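Local coordinates for bromo domain-containing protein (PDB 5KO4) that is of unknown function but probably recognises acetylated lysine through its bromodomain, the four-helix module contained in this piece of a longer protein, at residues R29-S32 with D36-M39; Y57-T60 with A64-N67; N75-N80 with T88-I93. One frame throughout, in Å; residues are numbered along the deposited sequence. Where two conformers were deposited one is given.

Interaction 1: R29-S32 with D36-M39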
# COMPACT_ATOMS: atom_id res chain seq x y z
N ARG A 29 -3.94 8.56 4.96
CA ARG A 29 -5.30 8.16 5.27
C ARG A 29 -5.35 6.88 6.09
O ARG A 29 -4.33 6.19 6.25
CB ARG A 29 -6.09 7.99 3.98
CG ARG A 29 -6.21 9.30 3.18
CD ARG A 29 -6.92 9.10 1.85
N ASP A 30 -6.51 6.57 6.62
CA ASP A 30 -6.70 5.41 7.46
C ASP A 30 -6.28 4.13 6.72
O ASP A 30 -6.86 3.81 5.69
CB ASP A 30 -8.16 5.33 7.87
CG ASP A 30 -8.49 4.21 8.81
OD1 ASP A 30 -7.57 3.48 9.21
OD2 ASP A 30 -9.69 4.03 9.10
N PRO A 31 -5.28 3.39 7.26
CA PRO A 31 -4.84 2.14 6.62
C PRO A 31 -5.55 0.88 7.13
O PRO A 31 -5.19 -0.23 6.73
CB PRO A 31 -3.38 2.06 7.04
CG PRO A 31 -3.40 2.63 8.43
CD PRO A 31 -4.46 3.70 8.45
N SER A 32 -6.54 1.03 8.02
CA SER A 32 -7.10 -0.09 8.76
C SER A 32 -7.80 -1.13 7.90
O SER A 32 -7.93 -2.26 8.38
CB SER A 32 -8.07 0.41 9.82
OG SER A 32 -7.38 1.28 10.71
N ASP A 36 -5.29 -7.81 7.02
CA ASP A 36 -4.76 -8.16 8.34
C ASP A 36 -4.18 -6.95 9.11
O ASP A 36 -3.42 -7.15 10.05
CB ASP A 36 -3.67 -9.25 8.23
CG ASP A 36 -4.11 -10.52 7.55
OD1 ASP A 36 -5.28 -10.92 7.73
OD2 ASP A 36 -3.27 -11.16 6.86
N TYR A 37 -4.55 -5.72 8.74
CA TYR A 37 -3.90 -4.55 9.34
C TYR A 37 -4.15 -4.46 10.84
O TYR A 37 -3.20 -4.27 11.60
CB TYR A 37 -4.33 -3.25 8.67
CG TYR A 37 -3.34 -2.14 8.89
CD1 TYR A 37 -2.23 -2.00 8.07
CD2 TYR A 37 -3.43 -1.31 10.00
CE1 TYR A 37 -1.27 -1.03 8.31
CE2 TYR A 37 -2.47 -0.35 10.27
CZ TYR A 37 -1.40 -0.20 9.41
OH TYR A 37 -0.43 0.73 9.70
N ARG A 38 -5.39 -4.66 11.27
CA ARG A 38 -5.75 -4.55 12.70
C ARG A 38 -5.19 -5.73 13.51
O ARG A 38 -5.02 -5.59 14.72
CB ARG A 38 -7.27 -4.47 12.89
CG ARG A 38 -7.92 -3.27 12.20
CD ARG A 38 -9.41 -3.23 12.48
NE ARG A 38 -10.13 -2.39 11.52
CZ ARG A 38 -10.52 -2.78 10.30
NH1 ARG A 38 -10.25 -4.01 9.87
NH2 ARG A 38 -11.18 -1.94 9.51
N MET A 39 -4.89 -6.87 12.85
CA MET A 39 -4.28 -8.03 13.51
C MET A 39 -2.78 -7.79 13.79
O MET A 39 -2.24 -8.31 14.76
CB MET A 39 -4.43 -9.27 12.60
CG MET A 39 -3.94 -10.56 13.23
SD MET A 39 -4.23 -11.98 12.15
CE MET A 39 -2.68 -12.00 11.22
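Ser32 and Tyr37 bring the two backbones nearest, their CA atoms 5.5 Å apart, where the irregular chain of 29-32 comes up against the first turn of helix 37-40. Proline on tyrosine carries the contact. The ring of Pro31 lies over one face of the Tyr37 ring: CB sits 4.0 Å from the ring centroid and 17° off its normal, while Pro31 CG rests above the rim of the ring, 3.6 Å from Tyr37 CZ. On that same face, nearer CB of the tyrosine, the carbonyl Pro31 O lies 3.4 Å from Tyr37 CG. Tyr37 reaches this place because CG is anti to its backbone N (chi1 -158°), which sends the ring back from the helix toward the loop. Arg38 adds a looser touch. Its extended chain carries the guanidinium out until Ser32 O stands over the centre of the flat group, 3.3 Å from CZ; since the oxygen is above the plane, the N-H groups point past it, and the attraction is probably electrostatic. The loop itself is shaped by an Asx turn, Asp30 OD1 accepting from Ser32 N (2.9 Å), and the same oxygen also takes Ser32 OG (2.7 Å). The hydroxyl uses the syn lone pair, whereas the amide arrives from above the carboxylate plane. The bond to Ser32 N restrains the 31-32 peptide, whose carbonyl O faces the ring; the hydroxyl bond holds the serine side chain. The whole belongs to the long ZA loop that follows helix 8-21: Trp46 and Pro44 from later in the loop pack on it, and the Tyr37 ring meets Tyr79 near the end of helix 62-80.

Interaction 2: Y57-T60 with A64-N67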
# COMPACT_ATOMS: atom_id res chain seq x y z
N TYR A 57 -6.37 20.65 19.28
CA TYR A 57 -5.49 20.89 20.43
C TYR A 57 -5.30 19.65 21.31
O TYR A 57 -5.19 19.78 22.53
CB TYR A 57 -6.04 22.02 21.33
CG TYR A 57 -6.03 23.40 20.75
CD1 TYR A 57 -4.85 23.96 20.26
CD2 TYR A 57 -7.13 24.24 20.89
CE1 TYR A 57 -4.80 25.28 19.82
CE2 TYR A 57 -7.08 25.57 20.49
CZ TYR A 57 -5.92 26.08 19.95
OH TYR A 57 -5.88 27.39 19.55
N GLU A 58 -5.22 18.46 20.70
CA GLU A 58 -5.11 17.24 21.50
C GLU A 58 -3.65 17.03 22.01
O GLU A 58 -3.43 16.20 22.88
CB GLU A 58 -5.57 16.02 20.70
CG GLU A 58 -7.05 16.03 20.36
CD GLU A 58 -7.54 14.75 19.68
OE1 GLU A 58 -6.90 13.71 19.92
OE2 GLU A 58 -8.47 14.81 18.84
N TYR A 59 -2.68 17.79 21.48
CA TYR A 59 -1.29 17.73 21.92
C TYR A 59 -1.03 18.80 22.96
O TYR A 59 -1.32 19.98 22.72
CB TYR A 59 -0.36 17.89 20.72
CG TYR A 59 -0.55 16.80 19.70
CD1 TYR A 59 -0.33 15.47 20.03
CD2 TYR A 59 -0.89 17.09 18.38
CE1 TYR A 59 -0.54 14.45 19.11
CE2 TYR A 59 -1.10 16.08 17.45
CZ TYR A 59 -0.93 14.76 17.82
OH TYR A 59 -1.10 13.76 16.89
N THR A 60 -0.55 18.40 24.14
CA THR A 60 -0.26 19.36 25.19
C THR A 60 1.23 19.54 25.37
O THR A 60 1.65 20.38 26.15
CB THR A 60 -0.90 18.94 26.50
OG1 THR A 60 -0.28 17.73 26.96
CG2 THR A 60 -2.39 18.74 26.37
N ALA A 64 4.12 14.43 22.69
CA ALA A 64 2.94 13.68 22.27
C ALA A 64 2.77 13.72 20.75
O ALA A 64 2.41 12.71 20.14
CB ALA A 64 1.70 14.24 22.95
N PHE A 65 3.08 14.87 20.13
CA PHE A 65 3.05 14.98 18.67
C PHE A 65 4.14 14.09 18.05
O PHE A 65 3.87 13.32 17.13
CB PHE A 65 3.24 16.44 18.27
CG PHE A 65 3.52 16.66 16.81
CD1 PHE A 65 2.49 16.65 15.88
CD2 PHE A 65 4.81 16.86 16.35
CE1 PHE A 65 2.75 16.84 14.52
CE2 PHE A 65 5.06 17.11 15.01
CZ PHE A 65 4.03 17.10 14.10
N ILE A 66 5.36 14.15 18.62
CA ILE A 66 6.48 13.33 18.15
C ILE A 66 6.11 11.85 18.24
O ILE A 66 6.38 11.10 17.30
CB ILE A 66 7.76 13.64 18.97
CG1 ILE A 66 8.32 15.04 18.56
CG2 ILE A 66 8.82 12.55 18.79
CD1 ILE A 66 9.29 15.62 19.55
N ASN A 67 5.48 11.43 19.33
CA ASN A 67 5.07 10.04 19.47
C ASN A 67 4.18 9.59 18.33
O ASN A 67 4.38 8.51 17.79
CB ASN A 67 4.35 9.84 20.77
CG ASN A 67 5.25 9.86 21.97
OD1 ASN A 67 6.47 9.83 21.86
ND2 ASN A 67 4.68 10.13 23.10
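Ala64, in the first turns of helix 62-80, meets the ring of Tyr59 from the loop just before that helix. Its methyl CB comes within 3.8 Å of Tyr59 CD1, and its carbonyl oxygen O lies 3.6 Å from Tyr59 CE1. At Phe65 the backbone itself forms the contact: N approaches Tyr59 CD1 to 3.5 Å, and CA stands over the ring face, 3.9 Å from the centroid and 21° off the normal, a CH-pi contact made by the main chain. The side chain of Phe65 then completes the pair. With CG anti to the backbone N (chi1 168°), the phenyl ring turns its edge to the face of Tyr59, and Phe65 CD1 lies 4.0 Å from Tyr59 CE2. The planes stand at 84° with centroids 5.7 Å apart, a T-shaped stack. Thus one tyrosine face receives a helix backbone and an aromatic edge together. The hydroxyl end of Tyr59 bonds to Asp68, farther along the helix, so the ring is tied at its polar end too. This is the AB loop of the bromodomain: Tyr59 also packs on Ile50, Arg53 and Leu54 of helix 47-55, and its carbonyl O is bonded by Tyr8 of helix 8-21.

Interaction 3: N75-N80 with T88-I93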
# COMPACT_ATOMS: atom_id res chain seq x y z
N ASN A 75 4.77 1.86 12.36
CA ASN A 75 3.73 0.95 11.88
C ASN A 75 4.03 0.48 10.47
O ASN A 75 3.81 -0.69 10.16
CB ASN A 75 2.36 1.63 11.91
CG ASN A 75 1.78 1.75 13.29
OD1 ASN A 75 2.23 1.11 14.24
ND2 ASN A 75 0.73 2.56 13.41
N CYS A 76 4.58 1.35 9.64
CA CYS A 76 4.99 0.94 8.31
C CYS A 76 6.04 -0.16 8.38
O CYS A 76 5.94 -1.17 7.68
CB CYS A 76 5.50 2.13 7.52
SG CYS A 76 6.14 1.70 5.88
N TYR A 77 7.04 0.02 9.24
CA TYR A 77 8.09 -0.99 9.33
C TYR A 77 7.52 -2.30 9.82
O TYR A 77 7.91 -3.35 9.33
CB TYR A 77 9.24 -0.54 10.25
CG TYR A 77 9.81 0.84 9.96
CD1 TYR A 77 9.77 1.38 8.67
CD2 TYR A 77 10.27 1.65 10.98
CE1 TYR A 77 10.21 2.68 8.42
CE2 TYR A 77 10.71 2.95 10.74
CZ TYR A 77 10.64 3.47 9.47
OH TYR A 77 11.05 4.76 9.21
N ASP A 78 6.60 -2.26 10.77
CA ASP A 78 6.07 -3.48 11.35
C ASP A 78 5.15 -4.21 10.36
O ASP A 78 5.19 -5.43 10.31
CB ASP A 78 5.31 -3.17 12.64
CG ASP A 78 6.21 -2.64 13.75
OD1 ASP A 78 7.45 -2.60 13.55
OD2 ASP A 78 5.68 -2.21 14.78
N TYR A 79 4.37 -3.49 9.57
CA TYR A 79 3.43 -4.12 8.64
C TYR A 79 4.14 -4.61 7.37
O TYR A 79 3.93 -5.73 6.92
CB TYR A 79 2.33 -3.12 8.28
CG TYR A 79 1.26 -3.69 7.38
CD1 TYR A 79 0.25 -4.50 7.89
CD2 TYR A 79 1.21 -3.37 6.03
CE1 TYR A 79 -0.76 -4.99 7.08
CE2 TYR A 79 0.24 -3.90 5.20
CZ TYR A 79 -0.77 -4.69 5.73
OH TYR A 79 -1.73 -5.17 4.88
N ASN A 80 4.97 -3.75 6.77
CA ASN A 80 5.64 -4.07 5.50
C ASN A 80 7.01 -4.72 5.66
O ASN A 80 7.59 -5.17 4.67
CB ASN A 80 5.80 -2.80 4.70
CG ASN A 80 4.47 -2.15 4.40
OD1 ASN A 80 3.69 -2.68 3.62
ND2 ASN A 80 4.16 -1.02 5.05
N THR A 88 11.18 2.20 2.68
CA THR A 88 12.19 3.17 2.22
C THR A 88 11.62 4.58 2.26
O THR A 88 12.31 5.49 2.69
CB THR A 88 12.77 2.87 0.82
OG1 THR A 88 11.75 2.98 -0.19
CG2 THR A 88 13.40 1.52 0.74
N LEU A 89 10.36 4.77 1.83
CA LEU A 89 9.75 6.11 1.87
C LEU A 89 9.53 6.53 3.34
O LEU A 89 9.88 7.65 3.73
CB LEU A 89 8.41 6.13 1.14
CG LEU A 89 7.63 7.45 1.27
CD1 LEU A 89 8.46 8.65 0.75
CD2 LEU A 89 6.28 7.36 0.57
N ALA A 90 9.00 5.64 4.17
CA ALA A 90 8.79 5.98 5.58
C ALA A 90 10.11 6.34 6.26
O ALA A 90 10.14 7.26 7.07
CB ALA A 90 8.14 4.82 6.32
N ARG A 91 11.22 5.67 5.89
CA ARG A 91 12.53 5.99 6.48
C ARG A 91 12.98 7.38 6.07
O ARG A 91 13.51 8.11 6.91
CB ARG A 91 13.59 4.96 6.05
CG ARG A 91 13.50 3.63 6.80
CD ARG A 91 13.93 3.73 8.22
NE ARG A 91 14.84 2.66 8.63
CZ ARG A 91 14.46 1.46 9.07
NH1 ARG A 91 13.19 1.09 9.03
NH2 ARG A 91 15.37 0.60 9.51
N ARG A 92 12.79 7.77 4.79
CA ARG A 92 13.18 9.13 4.39
C ARG A 92 12.36 10.16 5.17
O ARG A 92 12.89 11.20 5.55
CB ARG A 92 12.98 9.35 2.88
CG ARG A 92 13.85 8.48 1.97
CD ARG A 92 15.30 8.34 2.40
NE ARG A 92 15.98 9.64 2.52
CZ ARG A 92 17.24 9.79 2.90
NH1 ARG A 92 17.98 8.73 3.20
NH2 ARG A 92 17.77 11.01 2.99
N ILE A 93 11.08 9.87 5.41
CA ILE A 93 10.22 10.75 6.19
C ILE A 93 10.67 10.78 7.64
O ILE A 93 10.71 11.86 8.24
CB ILE A 93 8.75 10.28 6.03
CG1 ILE A 93 8.25 10.63 4.62
CG2 ILE A 93 7.84 10.91 7.12
CD1 ILE A 93 6.95 9.98 4.23
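Tyr77 and Arg91 form the main link between two nearly antiparallel helix segments, whose axes approach to 9.7 Å at an angle of 164°. Their interaction is cation-pi. Arg91 CZ stands 4.3 Å from the centroid of the Tyr77 ring, 10° off its normal, yet the groups are not stacked flat: their planes differ by 67°, and the guanidinium dips an edge so that NH1 hangs over the ring centre, 3.4 Å from CE1. Bends at chi2 and chi3 fold the arginine back over the ring, and CD passes close to Tyr77 OH at 3.2 Å.

Apolar packing fills the middle. Ala90 CB lies 3.6 Å from Tyr77 CE1 and 3.7 Å from Cys76 SG, so the small methyl touches both the ring and the sulfur, near the point where the CA atoms of Cys76 and Ala90 are closest.

Polar bonds act around this core rather than across it. Arg91 NH1 is held by a salt bridge to Glu82 and Tyr77 OH by a bond to Glu94, which restrain both partners of the cation-pi pair. Within helix 62-80, Cys76 O accepts from Asn80 N and from Asn80 ND2 (3.2 Å), on opposite faces of its plane. Asn80 occupies the position of the asparagine that binds acetyl-lysine in well-studied bromodomains, so its side chain probably lines the corresponding pocket here.

The last turns of helix 62-80 thus pack against the early part of helix 85-104, the short BC loop joining them; Phe86 touches Cys76 and Asn80, while Ile93 turns to Val18 and Leu21 of helix 8-21.

Overall arrangement
Taken together, the three contacts follow the bromodomain plan of a four-helix bundle joined by loops that shape one end. Interactions 1 and 3 belong to that loop end, with centres about 14 Å apart, and they touch directly: Tyr37 CD1 lies 3.5 Å from Tyr79 CE1, and Tyr37 OH 3.7 Å from Asn75 CB. Tyr37 and Asn80 therefore come from neighbouring contacts at what is, by comparison with relatives, probably the acetyl-lysine pocket. Interaction 2 lies across the chain's centre from interaction 3, about 21 Å between centres, although helix 62-80 serves both. It is about 22 Å from interaction 1, centre to centre, and packs the bundle's far end.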